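Local atomic coordinates of protein YchN (Escherichia coli, PDB entry 1JX7), a protein that is of unknown function but assembles as a homohexamer, a dimer of trimers, and belongs to the DsrE/DsrF-like family, some of whose relatives take part in sulfur transfer. Residues 10-15 against 46-51; 51-54 against 60-63; 80-83 against 87-90. One frame throughout, in Å; residues are numbered along the deposited sequence.

Contact 1: 10-15 against 46-51; sequences GAPYGS and VTAGLR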
loop_
_atom_site.group_PDB
_atom_site.type_symbol
_atom_site.label_atom_id
_atom_site.label_comp_id
_atom_site.label_asym_id
_atom_site.label_seq_id
_atom_site.Cartn_x
_atom_site.Cartn_y
_atom_site.Cartn_z
ATOM N N GLY A 10 3.022 -4.363 -8.699
ATOM C CA GLY A 10 1.737 -3.689 -8.701
ATOM C C GLY A 10 0.581 -4.166 -9.577
ATOM O O GLY A 10 0.768 -4.550 -10.732
ATOM N N ALA A 11 -0.618 -4.118 -9.014
ATOM C CA ALA A 11 -1.826 -4.504 -9.742
ATOM C C ALA A 11 -2.129 -3.405 -10.749
ATOM O O ALA A 11 -2.016 -2.217 -10.429
ATOM C CB ALA A 11 -3.006 -4.669 -8.779
ATOM N N PRO A 12 -2.508 -3.784 -11.973
ATOM C CA PRO A 12 -2.818 -2.788 -13.005
ATOM C C PRO A 12 -3.903 -1.824 -12.545
ATOM O O PRO A 12 -4.810 -2.216 -11.813
ATOM C CB PRO A 12 -3.304 -3.643 -14.181
ATOM C CG PRO A 12 -2.622 -4.946 -13.965
ATOM C CD PRO A 12 -2.681 -5.154 -12.486
ATOM N N TYR A 13 -3.819 -0.569 -12.950
ATOM C CA TYR A 13 -4.830 0.451 -12.666
ATOM C C TYR A 13 -5.158 0.823 -11.231
ATOM O O TYR A 13 -5.553 1.952 -10.970
ATOM C CB TYR A 13 -6.143 0.021 -13.278
ATOM C CG TYR A 13 -6.041 -0.221 -14.737
ATOM C CD1 TYR A 13 -5.900 0.837 -15.628
ATOM C CD2 TYR A 13 -6.074 -1.520 -15.259
ATOM C CE1 TYR A 13 -5.774 0.623 -17.007
ATOM C CE2 TYR A 13 -5.948 -1.749 -16.633
ATOM C CZ TYR A 13 -5.795 -0.672 -17.504
ATOM O OH TYR A 13 -5.682 -0.903 -18.853
ATOM N N GLY A 14 -5.001 -0.117 -10.333
ATOM C CA GLY A 14 -5.321 0.165 -8.957
ATOM C C GLY A 14 -4.160 0.951 -8.378
ATOM O O GLY A 14 -4.355 1.863 -7.577
ATOM N N SER A 15 -2.988 0.568 -8.798
ATOM C CA SER A 15 -1.759 1.217 -8.359
ATOM C C SER A 15 -1.284 2.183 -9.427
ATOM O O SER A 15 -1.966 2.423 -10.423
ATOM C CB SER A 15 -0.660 0.168 -8.093
ATOM O OG SER A 15 -0.240 -0.503 -9.286
ATOM N N VAL A 46 0.527 -9.407 -12.477
ATOM C CA VAL A 46 0.309 -10.505 -13.394
ATOM C C VAL A 46 -1.015 -10.495 -14.142
ATOM O O VAL A 46 -1.117 -11.038 -15.242
ATOM C CB VAL A 46 0.489 -11.847 -12.636
ATOM C CG1 VAL A 46 -0.233 -12.960 -13.343
ATOM C CG2 VAL A 46 1.975 -12.167 -12.540
ATOM N N THR A 47 -2.044 -9.880 -13.545
ATOM C CA THR A 47 -3.344 -9.815 -14.202
ATOM C C THR A 47 -3.261 -8.839 -15.369
ATOM O O THR A 47 -4.116 -8.858 -16.261
ATOM C CB THR A 47 -4.471 -9.378 -13.202
ATOM O OG1 THR A 47 -4.205 -8.067 -12.694
ATOM C CG2 THR A 47 -4.555 -10.330 -12.034
ATOM N N ALA A 48 -2.212 -8.015 -15.367
ATOM C CA ALA A 48 -1.967 -7.037 -16.431
ATOM C C ALA A 48 -1.789 -7.704 -17.803
ATOM O O ALA A 48 -1.841 -7.050 -18.853
ATOM C CB ALA A 48 -0.733 -6.236 -16.096
ATOM N N GLY A 49 -1.573 -9.018 -17.789
ATOM C CA GLY A 49 -1.386 -9.727 -19.032
ATOM C C GLY A 49 -2.675 -10.160 -19.715
ATOM O O GLY A 49 -2.630 -10.708 -20.819
ATOM N N LEU A 50 -3.822 -9.925 -19.086
ATOM C CA LEU A 50 -5.071 -10.338 -19.713
ATOM C C LEU A 50 -5.374 -9.514 -20.936
ATOM O O LEU A 50 -4.984 -8.354 -21.030
ATOM C CB LEU A 50 -6.234 -10.248 -18.733
ATOM C CG LEU A 50 -6.199 -11.295 -17.622
ATOM C CD1 LEU A 50 -7.388 -11.092 -16.712
ATOM C CD2 LEU A 50 -6.197 -12.687 -18.215
ATOM N N ARG A 51 -6.079 -10.134 -21.874
ATOM C CA ARG A 51 -6.438 -9.466 -23.120
ATOM C C ARG A 51 -7.821 -8.840 -22.964
ATOM O O ARG A 51 -8.575 -9.202 -22.055
ATOM C CB ARG A 51 -6.443 -10.491 -24.264
ATOM C CG ARG A 51 -6.381 -9.863 -25.643
ATOM C CD ARG A 51 -6.985 -10.752 -26.717
ATOM N NE ARG A 51 -5.977 -11.414 -27.535
ATOM C CZ ARG A 51 -5.057 -12.239 -27.056
ATOM N NH1 ARG A 51 -4.997 -12.494 -25.754
ATOM N NH2 ARG A 51 -4.196 -12.819 -27.886
#
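P12 packs against T47 and A48, and its pyrrolidine ring supplies nearly all that 10-15 offers to 46-51. The nearest CA atoms across the contact, those of P12 and A48, are 5.5 Å apart, and about 133 Å² of surface is buried in total. The ring meets two neighbours at once. Its CB lies 4.1 Å from A48 CB, while P12 CD comes 3.3 Å from T47 OG1, a contact of a ring carbon with a hydroxyl. With chi1 at 62°, T47 OG1 sits between its own backbone N and carbonyl carbon, which brings it close to P12 and also lets it make a weak hydrogen bond to D44 O. The tight part is completed by L18 of helix 17-31 and I61 of helix 61-70, each of which touches both P12 and A48.

The looser part is the turn beyond P12, where the partly exposed G14 and S15 stand clear of 46-51 and bond locally. G14 N donates to P12 O at 2.6 Å, and S15 OG reaches back to A11 O at 2.7 Å, the donor standing 29° from the carbonyl plane. Y13 instead sends its hydroxyl beyond the contact, to I61 N and Q53 OE1. T47, also partly exposed, faces T47 of a second subunit, so this margin borders a subunit interface as well as solvent. Across from the proline, the backbone of 46-49 coils as a 3-10 segment, with L50 N donating to T47 O at 3.0 Å. The two segments follow adjacent parallel strands, 3-8 and 36-41; such packing of loops at the C-terminal edge of a parallel sheet is characteristic of alpha/beta folds, where that edge commonly carries the functional site.

Contact 2: 51-54 against 60-63; sequences RGQK and NIQQ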
loop_
_atom_site.group_PDB
_atom_site.type_symbol
_atom_site.label_atom_id
_atom_site.label_comp_id
_atom_site.label_asym_id
_atom_site.label_seq_id
_atom_site.Cartn_x
_atom_site.Cartn_y
_atom_site.Cartn_z
ATOM N N ARG A 51 -6.079 -10.134 -21.874
ATOM C CA ARG A 51 -6.438 -9.466 -23.120
ATOM C C ARG A 51 -7.821 -8.840 -22.964
ATOM O O ARG A 51 -8.575 -9.202 -22.055
ATOM C CB ARG A 51 -6.443 -10.491 -24.264
ATOM C CG ARG A 51 -6.381 -9.863 -25.643
ATOM C CD ARG A 51 -6.985 -10.752 -26.717
ATOM N NE ARG A 51 -5.977 -11.414 -27.535
ATOM C CZ ARG A 51 -5.057 -12.239 -27.056
ATOM N NH1 ARG A 51 -4.997 -12.494 -25.754
ATOM N NH2 ARG A 51 -4.196 -12.819 -27.886
ATOM N N GLY A 52 -8.149 -7.889 -23.837
ATOM C CA GLY A 52 -9.458 -7.260 -23.796
ATOM C C GLY A 52 -9.637 -6.094 -22.838
ATOM O O GLY A 52 -10.761 -5.686 -22.558
ATOM N N GLN A 53 -8.527 -5.557 -22.332
ATOM C CA GLN A 53 -8.591 -4.434 -21.415
ATOM C C GLN A 53 -9.138 -3.243 -22.182
ATOM O O GLN A 53 -8.623 -2.878 -23.242
ATOM C CB GLN A 53 -7.197 -4.115 -20.856
ATOM C CG GLN A 53 -6.606 -5.276 -20.079
ATOM C CD GLN A 53 -5.215 -5.000 -19.547
ATOM O OE1 GLN A 53 -4.981 -4.001 -18.867
ATOM N NE2 GLN A 53 -4.287 -5.907 -19.846
ATOM N N LYS A 54 -10.205 -2.647 -21.652
ATOM C CA LYS A 54 -10.798 -1.504 -22.315
ATOM C C LYS A 54 -11.388 -0.526 -21.327
ATOM O O LYS A 54 -12.600 -0.484 -21.117
ATOM C CB LYS A 54 -11.848 -1.977 -23.330
ATOM C CG LYS A 54 -12.670 -3.171 -22.885
ATOM C CD LYS A 54 -13.846 -2.774 -21.999
ATOM C CE LYS A 54 -14.848 -1.864 -22.742
ATOM N NZ LYS A 54 -16.034 -1.467 -21.914
ATOM N N ASN A 60 -4.015 2.814 -20.730
ATOM C CA ASN A 60 -4.376 1.456 -21.073
ATOM C C ASN A 60 -3.147 0.551 -21.034
ATOM O O ASN A 60 -2.353 0.503 -21.973
ATOM C CB ASN A 60 -5.006 1.416 -22.456
ATOM C CG ASN A 60 -5.595 0.072 -22.780
ATOM O OD1 ASN A 60 -6.751 -0.202 -22.474
ATOM N ND2 ASN A 60 -4.788 -0.791 -23.383
ATOM N N ILE A 61 -3.011 -0.164 -19.925
ATOM C CA ILE A 61 -1.902 -1.059 -19.701
ATOM C C ILE A 61 -1.729 -2.084 -20.809
ATOM O O ILE A 61 -0.597 -2.475 -21.148
ATOM C CB ILE A 61 -2.082 -1.705 -18.347
ATOM C CG1 ILE A 61 -1.752 -0.656 -17.281
ATOM C CG2 ILE A 61 -1.230 -2.942 -18.209
ATOM C CD1 ILE A 61 -2.403 -0.902 -15.955
ATOM N N GLN A 62 -2.837 -2.504 -21.406
ATOM C CA GLN A 62 -2.745 -3.483 -22.476
ATOM C C GLN A 62 -1.915 -2.920 -23.613
ATOM O O GLN A 62 -1.000 -3.575 -24.101
ATOM C CB GLN A 62 -4.135 -3.823 -22.981
ATOM C CG GLN A 62 -4.288 -5.274 -23.308
ATOM C CD GLN A 62 -5.208 -5.511 -24.465
ATOM O OE1 GLN A 62 -4.822 -5.342 -25.616
ATOM N NE2 GLN A 62 -6.444 -5.896 -24.172
ATOM N N GLN A 63 -2.231 -1.693 -24.032
ATOM C CA GLN A 63 -1.526 -1.022 -25.122
ATOM C C GLN A 63 -0.042 -0.826 -24.839
ATOM O O GLN A 63 0.783 -0.994 -25.737
ATOM C CB GLN A 63 -2.150 0.343 -25.420
ATOM C CG GLN A 63 -1.319 1.194 -26.393
ATOM C CD GLN A 63 -1.772 2.651 -26.461
ATOM O OE1 GLN A 63 -2.767 2.982 -27.109
ATOM N NE2 GLN A 63 -1.042 3.528 -25.784
#
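Q53 lies against Q62 in a mainly side-chain contact that brings the loop after strand 36-41 back onto the first turn of helix 61-70. The CA atoms of Q53 and Q62 are 6.0 Å apart, those of K54 and N60 7.2 Å, and 251 Å² is buried, most of it on the two glutamines. Their side chains pass across each other at a slant: Q53 CB is 3.7 Å from Q62 CB, and Q53 NE2 approaches Q62 CG at 3.5 Å, so the aliphatic part of Q62 supports both the root and the end of Q53. Beyond CG the Q53 chain is extended (chi2 178°), which carries its amide past Q62 to I61, where Q53 OE1 is 3.7 Å from I61 CB. The two amide planes are turned 67° against each other.

The buried Q53 amide is gripped from within its own chain: NE2 donates to L50 O and A48 O, while OE1 is bonded to Y13 OH. Y13 OH is also hydrogen-bonded to I61 N, so one tyrosine ties both the loop glutamine and the start of the helix. The end of the Q62 amide points at the backbone N atoms of G52 and Q53, with Q62 CD 3.8 Å from G52 N. G52, with phi 85°, adopts a left-handed conformation that helps turn the loop there. Toward K54 the surroundings become more exposed, and that lysine reaches D83 of a second subunit in a long, weak ion pair.

N60 occupies the N-cap position, immediately before the helix. The whole arrangement is a strand-to-helix connection of an alpha/beta fold, its returning loop packed on the helix's first turn through Q53 and linked to I61 N through the shared Y13 hydroxyl.

Contact 3: 80-83 against 87-90; sequences TCTD and ISTL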
loop_
_atom_site.group_PDB
_atom_site.type_symbol
_atom_site.label_atom_id
_atom_site.label_comp_id
_atom_site.label_asym_id
_atom_site.label_seq_id
_atom_site.Cartn_x
_atom_site.Cartn_y
_atom_site.Cartn_z
ATOM N N THR A 80 3.783 -19.271 -10.604
ATOM C CA THR A 80 3.047 -19.480 -9.366
ATOM C C THR A 80 1.988 -18.411 -9.156
ATOM O O THR A 80 0.905 -18.703 -8.656
ATOM C CB THR A 80 3.989 -19.504 -8.139
ATOM O OG1 THR A 80 4.918 -18.423 -8.211
ATOM C CG2 THR A 80 4.736 -20.824 -8.089
ATOM N N CYS A 81 2.291 -17.184 -9.539
ATOM C CA CYS A 81 1.350 -16.086 -9.379
ATOM C C CYS A 81 0.120 -16.246 -10.268
ATOM O O CYS A 81 -1.008 -16.168 -9.785
ATOM C CB CYS A 81 2.040 -14.746 -9.683
ATOM S SG CYS A 81 3.348 -14.289 -8.515
ATOM N N THR A 82 0.341 -16.472 -11.563
ATOM C CA THR A 82 -0.758 -16.627 -12.504
ATOM C C THR A 82 -1.654 -17.809 -12.156
ATOM O O THR A 82 -2.876 -17.735 -12.317
ATOM C CB THR A 82 -0.250 -16.825 -13.941
ATOM O OG1 THR A 82 0.449 -18.065 -14.043
ATOM C CG2 THR A 82 0.681 -15.711 -14.331
ATOM N N ASP A 83 -1.057 -18.914 -11.685
ATOM C CA ASP A 83 -1.841 -20.087 -11.322
ATOM C C ASP A 83 -2.806 -19.753 -10.182
ATOM O O ASP A 83 -3.972 -20.144 -10.198
ATOM C CB ASP A 83 -0.945 -21.244 -10.876
ATOM C CG ASP A 83 -0.016 -21.717 -11.973
ATOM O OD1 ASP A 83 -0.485 -21.993 -13.093
ATOM O OD2 ASP A 83 1.203 -21.830 -11.705
ATOM N N ILE A 87 -5.144 -17.225 -14.071
ATOM C CA ILE A 87 -4.845 -16.486 -15.282
ATOM C C ILE A 87 -3.960 -17.314 -16.203
ATOM O O ILE A 87 -3.824 -16.994 -17.383
ATOM C CB ILE A 87 -4.183 -15.165 -14.891
ATOM C CG1 ILE A 87 -5.265 -14.240 -14.341
ATOM C CG2 ILE A 87 -3.437 -14.558 -16.054
ATOM C CD1 ILE A 87 -4.750 -12.930 -13.831
ATOM N N SER A 88 -3.383 -18.387 -15.672
ATOM C CA SER A 88 -2.514 -19.258 -16.449
ATOM C C SER A 88 -3.122 -19.749 -17.767
ATOM O O SER A 88 -2.451 -19.737 -18.797
ATOM C CB SER A 88 -2.099 -20.470 -15.618
ATOM O OG SER A 88 -1.171 -20.106 -14.611
ATOM N N THR A 89 -4.383 -20.179 -17.728
ATOM C CA THR A 89 -5.059 -20.693 -18.926
ATOM C C THR A 89 -5.853 -19.661 -19.730
ATOM O O THR A 89 -6.459 -20.001 -20.739
ATOM C CB THR A 89 -6.031 -21.850 -18.590
ATOM O OG1 THR A 89 -6.768 -21.525 -17.408
ATOM C CG2 THR A 89 -5.273 -23.161 -18.399
ATOM N N LEU A 90 -5.857 -18.412 -19.292
ATOM C CA LEU A 90 -6.591 -17.389 -20.001
ATOM C C LEU A 90 -5.778 -16.862 -21.174
ATOM O O LEU A 90 -4.577 -17.118 -21.277
ATOM C CB LEU A 90 -6.954 -16.234 -19.063
ATOM C CG LEU A 90 -7.895 -16.624 -17.925
ATOM C CD1 LEU A 90 -8.435 -15.365 -17.274
ATOM C CD2 LEU A 90 -9.047 -17.459 -18.458
#
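The carbonyl of T82, on helix 79-84, receives I87 N, with T82 O at 2.9 Å from I87 N and an N-H...O angle of 168°. S88 N also points at T82 O, but at 3.5 Å and with a bent geometry it is a weak second donor. One acceptor near the helix end thus takes the first amides of the returning loop, beside the closest CA pair, T82 and I87, at 4.9 Å.

The second cluster is made of side chains and centres on S88 OG. This hydroxyl donates to D83 OD1 at 2.5 Å, meeting the oxygen from above the carboxylate plane, 58° out of it. D83 leaves its helix away from the loop, but chi1 of -62° and the turn at chi2 bring OD1 back to the serine. T82 OG1 stands 2.7 Å from S88 OG and is also hydrogen-bonded to K79 O. Beyond this, L90 N donates to I87 O at 3.1 Å, closing the type I turn 87-90.

The chemistry implies that this turn is held to the helix chiefly by polar bonds, with one backbone carbonyl and one serine hydroxyl as the hubs.

How the contacts relate
Contact 1 is the buried one, a largely apolar meeting of two loops around a proline; contacts 2 and 3 are only partly buried and each brings a loop against a helix, 61-70 and 79-84 respectively. Contacts 1 and 2 share R51 and lie 9 Å apart between centres, joined by polar links as well as by packing of P12 on I61. Contact 3 meets contact 1 through side-chain packing instead, V46 on C81 and T82, T47 on I87, and L50 on L90, whereas its nearest atoms to contact 2 are about 6 Å away. Hydrogen bonding across the segments is clear only in contact 3. All three also border a second subunit.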